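Local coordinates for protein alanine racemase (Enterococcus faecalis, PDB 3E6E) that belongs to the alanine racemase family of two-domain enzymes, pairing a TIM-barrel N-terminal domain with a mainly beta C-terminal domain, and holds the ligand DCS, at residues Arg248-Leu253 / Val330-Gly335; Ala210-Asp215 / Ala238-Leu243; Gln117-Glu122 / Lys159-Glu164. The protein carries 1 engineered substitution. One frame throughout, in Å; residues are numbered along the deposited sequence.

Interaction 1 (Arg248-Leu253 / Val330-Gly335)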
# COMPACT_ATOMS: atom_id res chain seq x y z
N ARG A 248 14.72 -6.09 1.75
CA ARG A 248 14.91 -7.27 0.89
C ARG A 248 13.54 -7.92 0.68
O ARG A 248 12.73 -8.01 1.61
CB ARG A 248 15.87 -8.24 1.56
CG ARG A 248 16.67 -9.06 0.59
CD ARG A 248 17.76 -9.84 1.31
NE ARG A 248 18.49 -10.66 0.34
CZ ARG A 248 17.99 -11.73 -0.28
NH1 ARG A 248 16.75 -12.13 -0.03
NH2 ARG A 248 18.71 -12.38 -1.18
N LEU A 249 13.27 -8.37 -0.53
CA LEU A 249 11.96 -8.96 -0.82
C LEU A 249 12.05 -10.27 -1.59
O LEU A 249 12.64 -10.33 -2.67
CB LEU A 249 11.12 -7.98 -1.61
CG LEU A 249 9.78 -8.43 -2.16
CD1 LEU A 249 8.78 -8.70 -1.03
CD2 LEU A 249 9.26 -7.33 -3.06
N THR A 250 11.46 -11.32 -1.03
CA THR A 250 11.48 -12.64 -1.66
C THR A 250 10.12 -13.31 -1.68
O THR A 250 9.17 -12.86 -1.04
CB THR A 250 12.43 -13.62 -0.93
OG1 THR A 250 12.12 -13.61 0.47
CG2 THR A 250 13.89 -13.26 -1.16
N SER A 251 10.05 -14.40 -2.42
CA SER A 251 8.85 -15.21 -2.52
C SER A 251 9.33 -16.51 -3.11
O SER A 251 10.52 -16.82 -3.04
CB SER A 251 7.82 -14.55 -3.44
OG SER A 251 6.56 -15.19 -3.34
N GLU A 252 8.42 -17.29 -3.69
CA GLU A 252 8.84 -18.55 -4.31
C GLU A 252 7.80 -19.10 -5.28
O GLU A 252 6.61 -18.83 -5.16
CB GLU A 252 9.18 -19.60 -3.24
CG GLU A 252 8.00 -20.19 -2.50
CD GLU A 252 8.43 -21.07 -1.32
OE1 GLU A 252 7.62 -21.89 -0.84
OE2 GLU A 252 9.59 -20.93 -0.88
N LEU A 253 8.30 -19.88 -6.24
CA LEU A 253 7.48 -20.52 -7.25
C LEU A 253 6.48 -21.47 -6.62
O LEU A 253 6.86 -22.37 -5.87
CB LEU A 253 8.37 -21.28 -8.21
CG LEU A 253 9.23 -20.40 -9.11
CD1 LEU A 253 10.21 -21.25 -9.87
CD2 LEU A 253 8.34 -19.62 -10.05
N VAL A 330 13.49 -20.31 -4.47
CA VAL A 330 13.26 -18.95 -3.98
C VAL A 330 13.21 -17.89 -5.07
O VAL A 330 14.08 -17.85 -5.95
CB VAL A 330 14.34 -18.50 -2.97
CG1 VAL A 330 14.11 -17.04 -2.58
CG2 VAL A 330 14.30 -19.39 -1.73
N VAL A 331 12.20 -17.05 -5.03
CA VAL A 331 12.08 -15.99 -6.00
C VAL A 331 12.54 -14.70 -5.34
O VAL A 331 11.95 -14.24 -4.35
CB VAL A 331 10.65 -15.82 -6.50
CG1 VAL A 331 10.53 -14.53 -7.32
CG2 VAL A 331 10.26 -17.03 -7.35
N THR A 332 13.60 -14.12 -5.89
CA THR A 332 14.14 -12.88 -5.37
C THR A 332 13.70 -11.65 -6.16
O THR A 332 14.12 -11.44 -7.30
CB THR A 332 15.66 -12.95 -5.36
OG1 THR A 332 16.07 -14.15 -4.67
CG2 THR A 332 16.24 -11.72 -4.66
N LEU A 333 12.84 -10.84 -5.56
CA LEU A 333 12.36 -9.63 -6.21
C LEU A 333 13.23 -8.42 -5.88
O LEU A 333 13.49 -7.58 -6.74
CB LEU A 333 10.90 -9.36 -5.83
CG LEU A 333 9.87 -10.37 -6.37
CD1 LEU A 333 9.88 -11.64 -5.55
CD2 LEU A 333 8.49 -9.76 -6.33
N VAL A 334 13.69 -8.32 -4.64
CA VAL A 334 14.54 -7.21 -4.23
C VAL A 334 15.71 -7.77 -3.42
O VAL A 334 15.51 -8.33 -2.35
CB VAL A 334 13.75 -6.19 -3.38
CG1 VAL A 334 14.66 -5.07 -2.93
CG2 VAL A 334 12.59 -5.63 -4.19
N GLY A 335 16.92 -7.63 -3.94
CA GLY A 335 18.07 -8.16 -3.24
C GLY A 335 19.04 -8.79 -4.22
O GLY A 335 19.06 -8.41 -5.39

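Interaction 2 (Ala210-Asp215 / Ala238-Leu243)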
# COMPACT_ATOMS: atom_id res chain seq x y z
N ALA A 210 22.41 16.30 4.73
CA ALA A 210 23.49 15.76 5.55
C ALA A 210 24.61 15.16 4.71
O ALA A 210 25.79 15.36 4.99
CB ALA A 210 22.95 14.71 6.51
N LEU A 211 24.24 14.41 3.69
CA LEU A 211 25.23 13.79 2.84
C LEU A 211 25.99 14.82 2.01
O LEU A 211 27.22 14.92 2.12
CB LEU A 211 24.55 12.78 1.92
CG LEU A 211 23.95 11.56 2.64
CD1 LEU A 211 23.11 10.77 1.68
CD2 LEU A 211 25.06 10.69 3.22
N TRP A 212 25.27 15.60 1.21
CA TRP A 212 25.90 16.58 0.31
C TRP A 212 26.10 18.03 0.76
O TRP A 212 26.82 18.79 0.11
CB TRP A 212 25.15 16.55 -1.02
CG TRP A 212 25.14 15.18 -1.63
CD1 TRP A 212 26.20 14.51 -2.16
CD2 TRP A 212 24.02 14.29 -1.71
NE1 TRP A 212 25.82 13.24 -2.56
CE2 TRP A 212 24.48 13.08 -2.29
CE3 TRP A 212 22.68 14.38 -1.34
CZ2 TRP A 212 23.65 11.99 -2.51
CZ3 TRP A 212 21.84 13.29 -1.56
CH2 TRP A 212 22.34 12.11 -2.14
N HIS A 213 25.47 18.43 1.86
CA HIS A 213 25.61 19.80 2.37
C HIS A 213 25.95 19.74 3.86
O HIS A 213 25.32 20.39 4.68
CB HIS A 213 24.30 20.56 2.19
CG HIS A 213 23.94 20.84 0.77
ND1 HIS A 213 22.84 20.29 0.16
CD2 HIS A 213 24.50 21.67 -0.15
CE1 HIS A 213 22.73 20.77 -1.07
NE2 HIS A 213 23.73 21.61 -1.28
N PRO A 214 26.98 18.95 4.21
CA PRO A 214 27.41 18.78 5.60
C PRO A 214 27.79 20.03 6.38
O PRO A 214 27.88 19.99 7.60
CB PRO A 214 28.57 17.79 5.46
CG PRO A 214 29.19 18.21 4.19
CD PRO A 214 27.98 18.40 3.29
N ASP A 215 28.02 21.15 5.68
CA ASP A 215 28.41 22.39 6.36
C ASP A 215 27.24 23.34 6.76
O ASP A 215 27.45 24.27 7.55
CB ASP A 215 29.44 23.15 5.51
CG ASP A 215 30.79 22.43 5.43
OD1 ASP A 215 31.27 21.92 6.47
OD2 ASP A 215 31.39 22.39 4.33
N ALA A 238 26.34 10.65 -5.86
CA ALA A 238 26.91 9.54 -5.12
C ALA A 238 26.94 9.89 -3.63
O ALA A 238 27.43 10.94 -3.23
CB ALA A 238 28.32 9.25 -5.64
N PRO A 239 26.40 9.00 -2.78
CA PRO A 239 26.41 9.29 -1.35
C PRO A 239 27.82 9.53 -0.87
O PRO A 239 28.77 9.16 -1.53
CB PRO A 239 25.79 8.04 -0.76
CG PRO A 239 24.75 7.73 -1.78
CD PRO A 239 25.52 7.86 -3.07
N SER A 240 27.94 10.17 0.29
CA SER A 240 29.24 10.50 0.85
C SER A 240 29.88 9.34 1.61
O SER A 240 30.97 9.47 2.17
CB SER A 240 29.09 11.73 1.74
OG SER A 240 28.54 12.78 0.97
N TYR A 241 29.18 8.21 1.63
CA TYR A 241 29.66 7.00 2.29
C TYR A 241 28.78 5.83 1.87
O TYR A 241 27.63 6.01 1.46
CB TYR A 241 29.68 7.17 3.81
CG TYR A 241 28.33 7.18 4.49
CD1 TYR A 241 27.72 6.00 4.88
CD2 TYR A 241 27.66 8.38 4.75
CE1 TYR A 241 26.47 6.01 5.52
CE2 TYR A 241 26.42 8.40 5.38
CZ TYR A 241 25.84 7.21 5.76
OH TYR A 241 24.62 7.21 6.38
N ALA A 242 29.33 4.62 1.96
CA ALA A 242 28.63 3.39 1.57
C ALA A 242 27.34 3.15 2.31
O ALA A 242 27.37 2.84 3.50
CB ALA A 242 29.55 2.22 1.76
N LEU A 243 26.22 3.28 1.61
CA LEU A 243 24.91 3.03 2.20
C LEU A 243 24.64 1.55 1.97
O LEU A 243 24.93 1.04 0.89
CB LEU A 243 23.83 3.88 1.52
CG LEU A 243 23.86 5.39 1.75
CD1 LEU A 243 22.83 6.08 0.86
CD2 LEU A 243 23.59 5.68 3.23

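Interaction 3 (Gln117-Glu122 / Lys159-Glu164)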
# COMPACT_ATOMS: atom_id res chain seq x y z
N GLN A 117 -4.63 27.74 26.07
CA GLN A 117 -5.89 27.65 26.77
C GLN A 117 -5.92 26.37 27.60
O GLN A 117 -6.03 26.42 28.82
CB GLN A 117 -7.05 27.60 25.77
CG GLN A 117 -7.23 28.85 24.94
CD GLN A 117 -8.24 29.80 25.55
OE1 GLN A 117 -8.10 30.21 26.70
NE2 GLN A 117 -9.26 30.15 24.78
N GLN A 118 -5.82 25.23 26.93
CA GLN A 118 -5.87 23.94 27.60
C GLN A 118 -4.64 23.53 28.39
O GLN A 118 -4.55 22.39 28.86
CB GLN A 118 -6.25 22.83 26.61
CG GLN A 118 -5.47 22.84 25.30
CD GLN A 118 -6.03 21.85 24.28
OE1 GLN A 118 -5.99 20.63 24.48
NE2 GLN A 118 -6.56 22.37 23.17
N LEU A 119 -3.69 24.44 28.54
CA LEU A 119 -2.47 24.15 29.29
C LEU A 119 -2.54 24.77 30.68
O LEU A 119 -2.91 25.94 30.84
CB LEU A 119 -1.25 24.69 28.55
CG LEU A 119 -0.92 24.01 27.22
CD1 LEU A 119 0.28 24.70 26.60
CD2 LEU A 119 -0.65 22.53 27.44
N THR A 120 -2.19 23.97 31.68
CA THR A 120 -2.22 24.42 33.07
C THR A 120 -0.93 25.15 33.42
O THR A 120 0.16 24.60 33.28
CB THR A 120 -2.37 23.23 34.04
OG1 THR A 120 -3.67 22.65 33.87
CG2 THR A 120 -2.21 23.70 35.48
N PRO A 121 -1.06 26.39 33.92
CA PRO A 121 0.07 27.25 34.31
C PRO A 121 1.30 26.50 34.79
O PRO A 121 2.38 26.65 34.22
CB PRO A 121 -0.54 28.13 35.40
CG PRO A 121 -1.92 28.34 34.88
CD PRO A 121 -2.33 26.96 34.41
N GLU A 122 1.13 25.69 35.84
CA GLU A 122 2.24 24.93 36.40
C GLU A 122 2.01 23.43 36.31
O GLU A 122 2.12 22.71 37.31
CB GLU A 122 2.46 25.33 37.86
CG GLU A 122 3.87 25.84 38.20
CD GLU A 122 4.25 27.12 37.45
OE1 GLU A 122 5.27 27.74 37.82
OE2 GLU A 122 3.54 27.50 36.49
N LYS A 159 5.05 29.69 29.29
CA LYS A 159 5.86 28.92 30.22
C LYS A 159 5.14 27.65 30.68
O LYS A 159 5.67 26.89 31.49
CB LYS A 159 6.08 29.71 31.52
CG LYS A 159 5.69 28.95 32.78
CD LYS A 159 4.26 29.26 33.19
CE LYS A 159 4.15 30.65 33.79
NZ LYS A 159 4.62 31.70 32.84
N GLU A 160 3.94 27.43 30.16
CA GLU A 160 3.36 26.12 29.88
C GLU A 160 4.03 25.47 28.68
O GLU A 160 3.92 24.27 28.47
CB GLU A 160 1.85 26.24 29.65
CG GLU A 160 1.06 26.57 30.90
CD GLU A 160 0.46 27.96 30.85
OE1 GLU A 160 -0.70 28.13 31.29
OE2 GLU A 160 1.14 28.89 30.38
N PHE A 161 4.73 26.28 27.89
CA PHE A 161 5.46 25.78 26.73
C PHE A 161 6.91 25.58 27.16
O PHE A 161 7.26 25.79 28.31
CB PHE A 161 5.42 26.80 25.59
CG PHE A 161 4.03 27.13 25.11
CD1 PHE A 161 3.27 26.19 24.43
CD2 PHE A 161 3.49 28.40 25.32
CE1 PHE A 161 2.00 26.50 23.96
CE2 PHE A 161 2.22 28.71 24.86
CZ PHE A 161 1.47 27.76 24.18
N LEU A 162 7.75 25.18 26.21
CA LEU A 162 9.18 25.02 26.46
C LEU A 162 10.01 25.51 25.28
O LEU A 162 11.04 26.15 25.46
CB LEU A 162 9.51 23.56 26.76
CG LEU A 162 11.00 23.19 26.80
CD1 LEU A 162 11.76 24.13 27.72
CD2 LEU A 162 11.18 21.74 27.22
N TRP A 163 9.54 25.21 24.07
CA TRP A 163 10.29 25.52 22.86
C TRP A 163 11.63 24.81 22.66
O TRP A 163 12.69 25.40 22.83
CB TRP A 163 10.56 27.02 22.76
CG TRP A 163 11.22 27.42 21.47
CD1 TRP A 163 10.98 26.91 20.23
CD2 TRP A 163 12.23 28.42 21.31
NE1 TRP A 163 11.78 27.53 19.30
CE2 TRP A 163 12.56 28.46 19.94
CE3 TRP A 163 12.90 29.29 22.18
CZ2 TRP A 163 13.52 29.34 19.42
CZ3 TRP A 163 13.85 30.15 21.66
CH2 TRP A 163 14.15 30.17 20.30
N GLU A 164 11.57 23.53 22.29
CA GLU A 164 12.74 22.69 22.22
C GLU A 164 13.59 23.06 21.03
O GLU A 164 14.79 22.80 21.03
CB GLU A 164 12.31 21.24 22.12
CG GLU A 164 12.92 20.36 23.17
CD GLU A 164 12.28 19.01 23.18
OE1 GLU A 164 12.41 18.29 22.17
OE2 GLU A 164 11.64 18.68 24.20

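Interaction 1 (Arg248-Leu253 / Val330-Gly335)
With CG anti to its backbone N (chi1 173°), Leu249 lays its side chain obliquely across Val334, whose CG2, anti to the carbonyl carbon, is the methyl turned to Leu249, and across Leu333, whose CG sits likewise beside N. The packing is close at both: Leu249 CB lies 3.6 Å from Val334 CB, and Leu249 CD2 3.8 Å from Leu333 CB. Leu333 and Val334 both face Leu249, slipping the antiparallel register by one residue, and this defines a classic beta bulge. Leu249 N donates to Val334 O at 2.9 Å, nearly straight (167°). In return Leu249 O takes two donors, Val334 N at 3.0 Å on a lone pair and Leu333 N at 2.9 Å. Past the bulge, Ser251 and Val331 form an antiparallel hydrogen-bonded pair whose bonds are both distorted: Ser251 N reaches Val331 O at 2.7 Å along a bent path, while Val331 N approaches Ser251 O at 2.6 Å from 47° above the carbonyl plane. Ser251 OG bonds to Thr9 OG1, beside strand 10-12, which flanks strand 249-259 in the mixed sheet of the C-terminal domain. The doubly gripped Leu249 O implies that the register slip leaves both bulge amides satisfied in a mostly buried contact.

Interaction 2 (Ala210-Asp215 / Ala238-Leu243)
Two hydrogen bonds set the first shell, each joining a side chain of one segment to a backbone carbonyl of the other. Trp212 NE1 donates to Ala238 O at 2.9 Å with an N-H...O angle of 161°; the acceptor sits at the indole edge, close to the ring plane, whereas the donor stands 56° above the carbonyl plane. In the reverse direction Ser240 OG donates to Leu211 O at 2.8 Å, also from above the carbonyl plane, engaging a carbonyl in the last turn of helix 207-212. Next to these bonds Leu211 CD2 touches Tyr241 CE2 at 3.4 Å, the two side chains crossing at about a right angle. Trp212 CZ2 rests 4.0 Å from Pro239 CA.

What positions these groups lies one step out. Leu211 CB stands 3.9 Å above the centre of the Trp212 ring, and Pro232 packs on both residues. Tyr241 places CG between its backbone N and carbonyl carbon (chi1 72°), and its OH bonds to Tyr223 OH on strand 220-223. Lys24 and Glu25 of helix 15-28 touch the same tyrosine. The Leu211 side chain lies about 8 Å from bound DCS, near but not touching it. Helix 207-212 connects the last two strands of the TIM barrel, 201-203 and 220-223, so this contact fastens the chain leaving the barrel to the final helical connection of the eight-stranded beta/alpha fold.

Interaction 3 (Gln117-Glu122 / Lys159-Glu164)
Leu119 and Glu160 run past each other in opposite directions where two helix-to-strand loops of the TIM barrel meet, one following helix 109-117 and the other helix 145-158. Their closest side-chain approach, Leu119 CB to Glu160 CB at 3.6 Å, shows that the aliphatic base of the glutamate does the packing. Leu119 also crosses Phe161 at about a right angle, its CD1 coming to 3.6 Å from Phe161 CE1. Leu112 and Leu116 of helix 109-117 and Val155 of helix 145-158 touch the same phenyl ring, which places this apolar patch between the two helices.

Further along, Pro121 and Glu160 lie side by side and point the same way, with Pro121 CD 3.7 Å from Glu160 OE1. A bend at chi2 (111°) turns the carboxylate along the 119-121 backbone, and Glu160 CG rests 3.2 Å from Thr120 O. Lys159, just past the helix end with a positive phi of 81°, lays its CD 3.4 Å from Pro121 O. It crosses the poorly ordered Glu122 at about a right angle, but Lys159 NZ and Glu122 OE2 are 5.7 Å apart, too far for a salt bridge. Glu160 OE1 lies 3.1 Å from Leu119 O, another acceptor, and 3.2 Å from Pro121 N, which has no hydrogen to give, so neither approach is a hydrogen bond.

In the fold
From the N terminus, interaction 3 comes first: its ends at 117-122 and 159-164 close a loop that holds strand 129-132 and helix 145-158 of the barrel. Interaction 2 follows, joining helix 207-212 to the 238-243 connection around strand 220-223. Interaction 1 closes last, bringing strand 249-259 against strand 330-332 across a helix-free excursion of strands and loops in the C-terminal domain. The three loops follow in series, so none nests in or crosses another. Interactions 1 and 3 lie on opposite sides of the chain's centre, about 51 Å apart between centres, while interaction 2 is about 30 Å from interaction 1, centre to centre, and ties down the chain just before it enters that beta domain.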